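Local coordinates for protein peptide ABC transporter permease (Staphylococcus hominis, PDB 6EXS) that probably carries peptides across the cell membrane as a POT family transporter, including the thioalcohol-conjugated dipeptides that are precursors of human axillary malodour, at residues A[26-31]-A[123-128]; A[33-38]-A[100-105]; A[50-55]-A[112-117]. One frame throughout, in Å; residues are numbered along the deposited sequence.

Interaction 1 of 3, residues A[26-31]-A[123-128]; sequences FWERFS and IGSGLM
Glu28 and Met128 reach across from two transmembrane helices and run alongside one another, pointing opposite ways, in a buried contact made by the aliphatic parts of both chains. Met128 SD lies 3.9 Å from Glu28 CG, while Met128 CE reaches on to 4.1 Å from Glu28 CB. The thioether can come that far because Met128 leaves its backbone with CG opposite the amide N (chi1 -162°) and stays extended beyond.

The polar end of Glu28 bends away from Met128. The turn, at chi2, brings the carboxylate within its own helix to Arg29. Arg29 grips it side-on with two nitrogens, one for each oxygen. NH2 of Arg29 donates almost straight to the syn lone pair of Glu28 OE1 (3.0 Å, 170°). The bond from Arg29 NE to Glu28 OE2, at 2.8 Å, is more bent and reaches that oxygen on the syn side, tilted 32° out of the carboxylate plane. Together the two bonds fix the rotation of both flat groups. Ser125 OG, 4.4 Å from Glu28 OE1, instead hydrogen-bonds to Ile121 O within its own helix.

The Glu28-Arg29 salt bridge illustrates how polar side chains inside a membrane helix bundle can partner each other within one helix. They are the closing ER of the ExxER motif of POT transporters, generally linked to proton coupling, and Lys129 of helix 110-137 lies close to the guanidinium. Around this junction of helices 16-44 and 110-137, Met189 of helix 178-204 packs on Glu28, Ile98 of helix 74-106 touches Ser125, and helix 147-174 meets Phe26 and Phe30.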
loop_
_atom_site.group_PDB
_atom_site.type_symbol
_atom_site.label_atom_id
_atom_site.label_comp_id
_atom_site.label_asym_id
_atom_site.label_seq_id
_atom_site.Cartn_x
_atom_site.Cartn_y
_atom_site.Cartn_z
ATOM N N PHE A 26 -2.094 -0.717 14.633
ATOM C CA PHE A 26 -3.108 0.345 14.598
ATOM C C PHE A 26 -2.489 1.742 14.526
ATOM O O PHE A 26 -2.890 2.527 13.673
ATOM C CB PHE A 26 -4.082 0.268 15.801
ATOM C CG PHE A 26 -4.996 1.470 15.880
ATOM C CD1 PHE A 26 -6.152 1.537 15.111
ATOM C CD2 PHE A 26 -4.674 2.558 16.684
ATOM C CE1 PHE A 26 -6.980 2.663 15.157
ATOM C CE2 PHE A 26 -5.503 3.687 16.724
ATOM C CZ PHE A 26 -6.644 3.734 15.952
ATOM N N TRP A 27 -1.535 2.045 15.446
ATOM C CA TRP A 27 -0.877 3.335 15.607
ATOM C C TRP A 27 0.111 3.672 14.499
ATOM O O TRP A 27 0.270 4.855 14.182
ATOM C CB TRP A 27 -0.244 3.452 16.995
ATOM C CG TRP A 27 -1.284 3.658 18.067
ATOM C CD1 TRP A 27 -1.656 2.762 19.022
ATOM C CD2 TRP A 27 -2.174 4.778 18.199
ATOM N NE1 TRP A 27 -2.693 3.265 19.768
ATOM C CE2 TRP A 27 -3.032 4.503 19.285
ATOM C CE3 TRP A 27 -2.299 6.014 17.534
ATOM C CZ2 TRP A 27 -4.011 5.412 19.716
ATOM C CZ3 TRP A 27 -3.273 6.909 17.956
ATOM C CH2 TRP A 27 -4.108 6.609 19.039
ATOM N N GLU A 28 0.731 2.659 13.873
ATOM C CA GLU A 28 1.616 2.883 12.732
ATOM C C GLU A 28 0.763 3.188 11.496
ATOM O O GLU A 28 1.125 4.069 10.716
ATOM C CB GLU A 28 2.537 1.673 12.484
ATOM C CG GLU A 28 3.635 1.946 11.459
ATOM C CD GLU A 28 3.238 1.777 10.004
ATOM O OE1 GLU A 28 3.657 2.608 9.166
ATOM O OE2 GLU A 28 2.495 0.817 9.704
ATOM N N ARG A 29 -0.352 2.453 11.311
ATOM C CA ARG A 29 -1.260 2.674 10.189
ATOM C C ARG A 29 -2.056 3.987 10.336
ATOM O O ARG A 29 -2.270 4.676 9.335
ATOM C CB ARG A 29 -2.160 1.456 9.943
ATOM C CG ARG A 29 -1.405 0.174 9.562
ATOM C CD ARG A 29 -0.923 0.139 8.115
ATOM N NE ARG A 29 0.331 0.873 7.972
ATOM C CZ ARG A 29 0.882 1.229 6.820
ATOM N NH1 ARG A 29 0.299 0.915 5.669
ATOM N NH2 ARG A 29 2.032 1.890 6.807
ATOM N N PHE A 30 -2.458 4.342 11.595
ATOM C CA PHE A 30 -3.135 5.590 11.956
ATOM C C PHE A 30 -2.232 6.756 11.532
ATOM O O PHE A 30 -2.659 7.648 10.787
ATOM C CB PHE A 30 -3.369 5.646 13.483
ATOM C CG PHE A 30 -3.923 6.952 14.009
ATOM C CD1 PHE A 30 -3.075 8.007 14.344
ATOM C CD2 PHE A 30 -5.291 7.123 14.192
ATOM C CE1 PHE A 30 -3.590 9.229 14.804
ATOM C CE2 PHE A 30 -5.803 8.342 14.664
ATOM C CZ PHE A 30 -4.950 9.388 14.960
ATOM N N SER A 31 -0.979 6.741 12.012
ATOM C CA SER A 31 -0.018 7.792 11.730
ATOM C C SER A 31 0.432 7.793 10.262
ATOM O O SER A 31 0.626 8.886 9.714
ATOM C CB SER A 31 1.147 7.731 12.707
ATOM O OG SER A 31 1.796 6.473 12.676
ATOM N N ILE A 123 12.371 3.483 4.213
ATOM C CA ILE A 123 13.292 2.528 4.823
ATOM C C ILE A 123 12.665 1.825 6.028
ATOM O O ILE A 123 12.755 0.597 6.121
ATOM C CB ILE A 123 14.675 3.176 5.142
ATOM C CG1 ILE A 123 15.367 3.603 3.822
ATOM C CG2 ILE A 123 15.567 2.194 5.962
ATOM C CD1 ILE A 123 16.743 4.084 3.948
ATOM N N GLY A 124 12.052 2.600 6.924
ATOM C CA GLY A 124 11.380 2.075 8.102
ATOM C C GLY A 124 10.273 1.100 7.755
ATOM O O GLY A 124 10.234 0.008 8.320
ATOM N N SER A 125 9.376 1.476 6.800
ATOM C CA SER A 125 8.250 0.651 6.326
ATOM C C SER A 125 8.709 -0.662 5.655
ATOM O O SER A 125 8.123 -1.712 5.907
ATOM C CB SER A 125 7.323 1.442 5.407
ATOM O OG SER A 125 6.819 2.603 6.055
ATOM N N GLY A 126 9.778 -0.612 4.868
ATOM C CA GLY A 126 10.339 -1.808 4.250
ATOM C C GLY A 126 10.842 -2.785 5.288
ATOM O O GLY A 126 10.763 -3.994 5.084
ATOM N N LEU A 127 11.305 -2.262 6.442
ATOM C CA LEU A 127 11.798 -3.049 7.574
ATOM C C LEU A 127 10.669 -3.543 8.492
ATOM O O LEU A 127 10.703 -4.684 8.951
ATOM C CB LEU A 127 12.819 -2.241 8.396
ATOM C CG LEU A 127 14.232 -2.095 7.833
ATOM C CD1 LEU A 127 15.018 -1.097 8.644
ATOM C CD2 LEU A 127 14.974 -3.430 7.841
ATOM N N MET A 128 9.696 -2.677 8.785
ATOM C CA MET A 128 8.606 -3.011 9.675
ATOM C C MET A 128 7.481 -3.792 9.014
ATOM O O MET A 128 7.062 -4.803 9.584
ATOM C CB MET A 128 8.061 -1.752 10.368
ATOM C CG MET A 128 7.240 -2.053 11.597
ATOM S SD MET A 128 6.469 -0.564 12.236
ATOM C CE MET A 128 5.267 -1.272 13.335
#

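Interaction 2 of 3, residues A[33-38]-A[100-105]; sequences YGMRAM and IGHICL. With C3H (2-[[(2~{R})-2-azanyl-3-[(3~{S})-3-methyl-1-oxidanyl-hexan-3-yl]sulfanyl-propanoyl]amino]ethanoic acid), chain O.
Met35 touches both His102 and Leu105, crossing each at about a right angle. Its CB sits at the edge of the imidazole, near the ring plane, 3.8 Å from His102 CE1. One bond further out, Met35 CG presses on the Leu105 methyl CD1 at 3.6 Å, the closest approach between segments 33-38 and 100-105. Met35 already has CB directed at the other helix, and chi1 of 172°, with CG opposite the backbone N, carries CG on to Leu105; the bends at chi2 and chi3 turn the thioether aside. His102 leaves its backbone less directly, and it is the ring end that closes the distance.

One shell out, helix 178-204 packs against the same two side chains, with Ala186 on His102 and Phe182 on Leu105, while Ser117 of helix 110-137 also touches Leu105.

Within 33-38, Tyr33 serves the bound conjugated peptide C3H. The peptide nitrogen N1 of C3H lies 3.8 Å above the plane of the Tyr33 ring, offset toward its rim, and Tyr33 OH is 2.8 Å from the oxygen O2 of the C3H carboxyl group. Phe335 O, Gln336 O and Asn339 N hydrogen-bond the ligand.

One helix thus does two jobs, packing inside the amino-terminal six-helix bundle and lining the central substrate pocket, an arrangement characteristic of the major facilitator fold, in which the two bundles enclose the binding site.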
loop_
_atom_site.group_PDB
_atom_site.type_symbol
_atom_site.label_atom_id
_atom_site.label_comp_id
_atom_site.label_asym_id
_atom_site.label_seq_id
_atom_site.Cartn_x
_atom_site.Cartn_y
_atom_site.Cartn_z
ATOM N N TYR A 33 -1.432 6.712 7.474
ATOM C CA TYR A 33 -2.537 7.185 6.653
ATOM C C TYR A 33 -2.954 8.608 6.983
ATOM O O TYR A 33 -3.430 9.303 6.095
ATOM C CB TYR A 33 -3.719 6.203 6.661
ATOM C CG TYR A 33 -3.427 4.986 5.806
ATOM C CD1 TYR A 33 -3.269 5.100 4.427
ATOM C CD2 TYR A 33 -3.229 3.737 6.382
ATOM C CE1 TYR A 33 -2.938 3.998 3.642
ATOM C CE2 TYR A 33 -2.898 2.624 5.606
ATOM C CZ TYR A 33 -2.737 2.767 4.239
ATOM O OH TYR A 33 -2.441 1.683 3.457
ATOM N N GLY A 34 -2.699 9.050 8.210
ATOM C CA GLY A 34 -2.989 10.409 8.644
ATOM C C GLY A 34 -2.049 11.402 7.999
ATOM O O GLY A 34 -2.487 12.430 7.469
ATOM N N MET A 35 -0.742 11.077 8.023
ATOM C CA MET A 35 0.330 11.851 7.384
ATOM C C MET A 35 0.057 11.893 5.860
ATOM O O MET A 35 0.161 12.965 5.258
ATOM C CB MET A 35 1.688 11.179 7.708
ATOM C CG MET A 35 2.895 11.733 6.977
ATOM S SD MET A 35 3.075 11.141 5.281
ATOM C CE MET A 35 3.246 9.272 5.543
ATOM N N ARG A 36 -0.299 10.713 5.264
ATOM C CA ARG A 36 -0.621 10.520 3.843
ATOM C C ARG A 36 -1.796 11.400 3.384
ATOM O O ARG A 36 -1.727 12.025 2.325
ATOM C CB ARG A 36 -0.946 9.041 3.574
ATOM C CG ARG A 36 0.026 8.341 2.643
ATOM C CD ARG A 36 -0.529 8.287 1.234
ATOM N NE ARG A 36 -1.044 6.966 0.867
ATOM C CZ ARG A 36 -2.319 6.592 0.941
ATOM N NH1 ARG A 36 -3.240 7.428 1.406
ATOM N NH2 ARG A 36 -2.681 5.381 0.551
ATOM N N ALA A 37 -2.882 11.438 4.187
ATOM C CA ALA A 37 -4.094 12.219 3.908
ATOM C C ALA A 37 -3.801 13.723 3.824
ATOM O O ALA A 37 -4.427 14.418 3.037
ATOM C CB ALA A 37 -5.138 11.962 4.985
ATOM N N MET A 38 -2.834 14.205 4.634
ATOM C CA MET A 38 -2.385 15.591 4.731
ATOM C C MET A 38 -1.318 15.934 3.713
ATOM O O MET A 38 -1.289 17.068 3.243
ATOM C CB MET A 38 -1.797 15.862 6.125
ATOM C CG MET A 38 -2.797 15.793 7.255
ATOM S SD MET A 38 -2.050 16.398 8.792
ATOM C CE MET A 38 -2.402 18.093 8.661
ATOM N N ILE A 100 11.199 8.863 13.147
ATOM C CA ILE A 100 12.145 9.902 12.735
ATOM C C ILE A 100 11.584 10.650 11.525
ATOM O O ILE A 100 11.590 11.879 11.521
ATOM C CB ILE A 100 13.593 9.353 12.550
ATOM C CG1 ILE A 100 14.122 8.745 13.876
ATOM C CG2 ILE A 100 14.551 10.443 12.015
ATOM C CD1 ILE A 100 15.475 7.927 13.783
ATOM N N GLY A 101 11.033 9.896 10.566
ATOM C CA GLY A 101 10.375 10.428 9.376
ATOM C C GLY A 101 9.190 11.313 9.708
ATOM O O GLY A 101 8.954 12.313 9.037
ATOM N N HIS A 102 8.441 10.974 10.751
ATOM C CA HIS A 102 7.307 11.781 11.180
ATOM C C HIS A 102 7.790 13.067 11.868
ATOM O O HIS A 102 7.156 14.114 11.700
ATOM C CB HIS A 102 6.349 10.973 12.074
ATOM C CG HIS A 102 5.516 9.959 11.338
ATOM N ND1 HIS A 102 4.421 10.335 10.581
ATOM C CD2 HIS A 102 5.609 8.608 11.322
ATOM C CE1 HIS A 102 3.905 9.211 10.108
ATOM N NE2 HIS A 102 4.587 8.147 10.523
ATOM N N ILE A 103 8.926 12.997 12.606
ATOM C CA ILE A 103 9.514 14.163 13.271
ATOM C C ILE A 103 10.027 15.157 12.203
ATOM O O ILE A 103 9.783 16.356 12.341
ATOM C CB ILE A 103 10.561 13.776 14.367
ATOM C CG1 ILE A 103 9.862 13.052 15.551
ATOM C CG2 ILE A 103 11.329 15.002 14.890
ATOM C CD1 ILE A 103 10.769 12.160 16.417
ATOM N N CYS A 104 10.645 14.650 11.101
ATOM C CA CYS A 104 11.137 15.465 9.973
ATOM C C CYS A 104 10.059 16.452 9.494
ATOM O O CYS A 104 10.356 17.635 9.302
ATOM C CB CYS A 104 11.620 14.585 8.819
ATOM S SG CYS A 104 13.139 13.663 9.157
ATOM N N LEU A 105 8.805 15.949 9.315
ATOM C CA LEU A 105 7.643 16.723 8.867
ATOM C C LEU A 105 7.139 17.742 9.882
ATOM O O LEU A 105 6.532 18.729 9.477
ATOM C CB LEU A 105 6.499 15.799 8.432
ATOM C CG LEU A 105 6.603 15.184 7.046
ATOM C CD1 LEU A 105 5.434 14.319 6.777
ATOM C CD2 LEU A 105 6.718 16.251 5.941
HETATM O O2 C3H O . -4.713 0.182 3.890
HETATM C C11 C3H O . -5.866 -0.003 3.723
HETATM O O3 C3H O . -6.374 -1.160 3.481
HETATM C C10 C3H O . -6.915 1.070 3.703
HETATM N N1 C3H O . -6.412 2.351 3.269
HETATM C C9 C3H O . -6.349 2.672 1.988
HETATM O O1 C3H O . -5.852 1.945 1.141
HETATM C C8 C3H O . -6.930 3.978 1.556
HETATM N N C3H O . -7.129 4.824 2.725
HETATM C C7 C3H O . -5.984 4.706 0.600
HETATM S S C3H O . -6.375 4.646 -1.170
HETATM C C3 C3H O . -7.952 5.578 -1.555
HETATM C C4 C3H O . -7.661 7.031 -1.279
HETATM C C5 C3H O . -9.070 4.952 -0.710
HETATM C C6 C3H O . -10.401 5.669 -0.683
HETATM O O C3H O . -10.747 6.093 0.595
HETATM C C2 C3H O . -8.342 5.409 -3.020
HETATM C C1 C3H O . -9.672 4.716 -3.268
HETATM C C C3H O . -9.973 4.610 -4.738
#

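Interaction 3 of 3, residues A[50-55]-A[112-117]. With OLC ((2R)-2,3-dihydroxypropyl (9Z)-octadec-9-enoate), chain E; OLC ((2R)-2,3-dihydroxypropyl (9Z)-octadec-9-enoate), chain N.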
loop_
_atom_site.group_PDB
_atom_site.type_symbol
_atom_site.label_atom_id
_atom_site.label_comp_id
_atom_site.label_asym_id
_atom_site.label_seq_id
_atom_site.Cartn_x
_atom_site.Cartn_y
_atom_site.Cartn_z
ATOM N N ASN A 50 0.472 27.805 4.379
ATOM C CA ASN A 50 1.380 26.945 5.162
ATOM C C ASN A 50 1.785 25.634 4.433
ATOM O O ASN A 50 2.365 24.716 5.043
ATOM C CB ASN A 50 0.838 26.671 6.563
ATOM C CG ASN A 50 0.714 27.902 7.423
ATOM O OD1 ASN A 50 1.521 28.827 7.351
ATOM N ND2 ASN A 50 -0.284 27.925 8.287
ATOM N N GLY A 51 1.537 25.604 3.122
ATOM C CA GLY A 51 1.917 24.511 2.240
ATOM C C GLY A 51 3.314 24.716 1.680
ATOM O O GLY A 51 4.010 25.662 2.070
ATOM N N LEU A 52 3.739 23.838 0.755
ATOM C CA LEU A 52 5.074 23.911 0.153
ATOM C C LEU A 52 5.097 24.603 -1.217
ATOM O O LEU A 52 6.178 24.935 -1.711
ATOM C CB LEU A 52 5.761 22.528 0.092
ATOM C CG LEU A 52 6.187 21.897 1.432
ATOM C CD1 LEU A 52 6.737 20.473 1.227
ATOM C CD2 LEU A 52 7.220 22.745 2.161
ATOM N N GLY A 53 3.918 24.842 -1.792
ATOM C CA GLY A 53 3.758 25.523 -3.070
ATOM C C GLY A 53 4.320 24.789 -4.270
ATOM O O GLY A 53 4.632 25.418 -5.278
ATOM N N ILE A 54 4.454 23.459 -4.167
ATOM C CA ILE A 54 4.937 22.552 -5.217
ATOM C C ILE A 54 3.863 22.464 -6.322
ATOM O O ILE A 54 2.663 22.510 -6.028
ATOM C CB ILE A 54 5.238 21.125 -4.608
ATOM C CG1 ILE A 54 6.357 21.185 -3.541
ATOM C CG2 ILE A 54 5.567 20.064 -5.683
ATOM C CD1 ILE A 54 6.442 19.927 -2.602
ATOM N N ASP A 55 4.306 22.305 -7.576
ATOM C CA ASP A 55 3.452 22.110 -8.741
ATOM C C ASP A 55 2.508 20.950 -8.455
ATOM O O ASP A 55 2.948 19.908 -7.955
ATOM C CB ASP A 55 4.327 21.790 -9.973
ATOM C CG ASP A 55 3.584 21.246 -11.181
ATOM O OD1 ASP A 55 2.545 21.845 -11.567
ATOM O OD2 ASP A 55 4.056 20.248 -11.764
ATOM N N PHE A 112 13.569 19.944 2.512
ATOM C CA PHE A 112 14.471 18.991 3.155
ATOM C C PHE A 112 13.663 18.078 4.083
ATOM O O PHE A 112 13.843 16.863 4.027
ATOM C CB PHE A 112 15.617 19.689 3.926
ATOM C CG PHE A 112 16.485 18.717 4.703
ATOM C CD1 PHE A 112 17.564 18.080 4.096
ATOM C CD2 PHE A 112 16.201 18.408 6.032
ATOM C CE1 PHE A 112 18.347 17.160 4.807
ATOM C CE2 PHE A 112 16.984 17.486 6.739
ATOM C CZ PHE A 112 18.054 16.873 6.123
ATOM N N GLY A 113 12.788 18.674 4.905
ATOM C CA GLY A 113 11.915 17.973 5.843
ATOM C C GLY A 113 10.976 16.997 5.174
ATOM O O GLY A 113 10.658 15.961 5.756
ATOM N N LEU A 114 10.547 17.306 3.930
ATOM C CA LEU A 114 9.673 16.446 3.139
ATOM C C LEU A 114 10.433 15.251 2.580
ATOM O O LEU A 114 10.007 14.114 2.801
ATOM C CB LEU A 114 8.965 17.244 2.020
ATOM C CG LEU A 114 8.316 16.455 0.867
ATOM C CD1 LEU A 114 7.039 15.785 1.294
ATOM C CD2 LEU A 114 8.051 17.347 -0.320
ATOM N N PHE A 115 11.557 15.486 1.867
ATOM C CA PHE A 115 12.314 14.368 1.280
ATOM C C PHE A 115 13.036 13.495 2.341
ATOM O O PHE A 115 13.079 12.277 2.163
ATOM C CB PHE A 115 13.245 14.830 0.148
ATOM C CG PHE A 115 12.462 15.314 -1.060
ATOM C CD1 PHE A 115 11.848 14.410 -1.923
ATOM C CD2 PHE A 115 12.312 16.674 -1.316
ATOM C CE1 PHE A 115 11.099 14.860 -3.025
ATOM C CE2 PHE A 115 11.563 17.124 -2.416
ATOM C CZ PHE A 115 10.960 16.215 -3.261
ATOM N N SER A 116 13.516 14.086 3.462
ATOM C CA SER A 116 14.143 13.317 4.546
ATOM C C SER A 116 13.114 12.436 5.262
ATOM O O SER A 116 13.426 11.299 5.625
ATOM C CB SER A 116 14.853 14.231 5.533
ATOM O OG SER A 116 13.936 15.135 6.121
ATOM N N SER A 117 11.872 12.940 5.416
ATOM C CA SER A 117 10.735 12.208 5.995
ATOM C C SER A 117 10.424 10.982 5.126
ATOM O O SER A 117 10.270 9.881 5.651
ATOM C CB SER A 117 9.512 13.115 6.052
ATOM O OG SER A 117 8.326 12.419 6.394
HETATM C C10 OLC E . 19.032 12.210 6.150
HETATM C C9 OLC E . 18.814 11.700 4.946
HETATM C C11 OLC E . 18.224 13.272 6.844
HETATM C C8 OLC E . 17.713 12.070 3.996
HETATM C C24 OLC E . 16.470 21.694 -1.895
HETATM C C12 OLC E . 18.674 13.571 8.272
HETATM C C7 OLC E . 18.207 12.524 2.626
HETATM C C13 OLC E . 17.742 14.516 9.017
HETATM C C6 OLC E . 17.171 13.294 1.815
HETATM C C5 OLC E . 17.100 14.787 2.122
HETATM C C4 OLC E . 18.071 15.646 1.321
HETATM C C3 OLC E . 17.546 16.110 -0.033
HETATM C C2 OLC E . 16.807 17.444 0.032
HETATM C C21 OLC E . 14.941 19.695 -2.247
HETATM C C1 OLC E . 16.216 17.904 -1.270
HETATM C C22 OLC E . 15.712 20.833 -2.887
HETATM O O19 OLC E . 16.190 17.260 -2.288
HETATM O O25 OLC E . 15.593 22.508 -1.123
HETATM O O23 OLC E . 16.600 20.316 -3.883
HETATM O O20 OLC E . 15.710 19.139 -1.150
HETATM C C24 OLC N . 10.549 19.295 -5.884
HETATM C C5 OLC N . 16.416 13.256 -3.216
HETATM C C4 OLC N . 15.233 13.577 -4.118
HETATM C C3 OLC N . 15.230 15.008 -4.629
HETATM C C2 OLC N . 14.045 15.335 -5.532
HETATM C C21 OLC N . 12.644 18.440 -6.996
HETATM C C1 OLC N . 14.033 16.762 -6.006
HETATM C C22 OLC N . 12.044 19.449 -6.041
HETATM O O19 OLC N . 15.010 17.461 -6.096
HETATM O O25 OLC N . 9.869 19.842 -7.004
HETATM O O23 OLC N . 12.683 19.387 -4.764
HETATM O O20 OLC N . 12.790 17.167 -6.319
#
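Leu114 receives two loop side chains on a single methyl: its CD2 lies 3.7 Å from Leu52 CD1 and 3.8 Å from Ile54 CD1. The approaches differ. Leu52 crosses Leu114 at a slant and also nears its CB, whereas Ile54 meets it tip to tip. This is apolar packing throughout, and it sets the loop between helices 16-44 and 56-72 against helix 110-137.

The contacts with lipid lie alongside. The Phe115 ring is sandwiched, with the tail carbon C2 of monoolein OLC (chain N) 3.8 Å above one face and Leu114 CD2 about 4.1 Å above the opposite one, both toward the rim. A second OLC (chain E) runs past Phe112, its C11 being 3.7 Å from Phe112 CZ.

Within helix 110-137, Ser116 OG donates to Phe112 O at 2.7 Å, from 31° out of the carbonyl plane, and the same oxygen also accepts Ser116 N. Asp55 caps the helix that follows the loop.

Backbone bonds to Tyr42, Met43 and Phe45 hold 50-55 against the end of helix 16-44 and the turn after it. Leu39 and Met43 of that helix touch Leu114, and Leu111 of helix 110-137 also touches Leu52 and Ile54.

Followed from the N terminus, helix 16-44 supplies the first side of interactions 1 and 2, and the loop after it that of interaction 3. Segment 33-38 finds its partner on helix 74-106, closing the loop of interaction 2. Segment 50-55 waits for helix 110-137, so interaction 3 crosses interaction 2: their segments alternate along the chain. Interaction 1, joining 26-31 to 123-128, encloses both. Interactions 1 and 2 touch where Ser31 O meets the imidazole of His102. A probable hydrogen bond, Ser117 OG with Gly101 O, joins interactions 2 and 3. Together they tie helix 16-44 and the loop after it to helices 74-106 and 110-137 at successive levels.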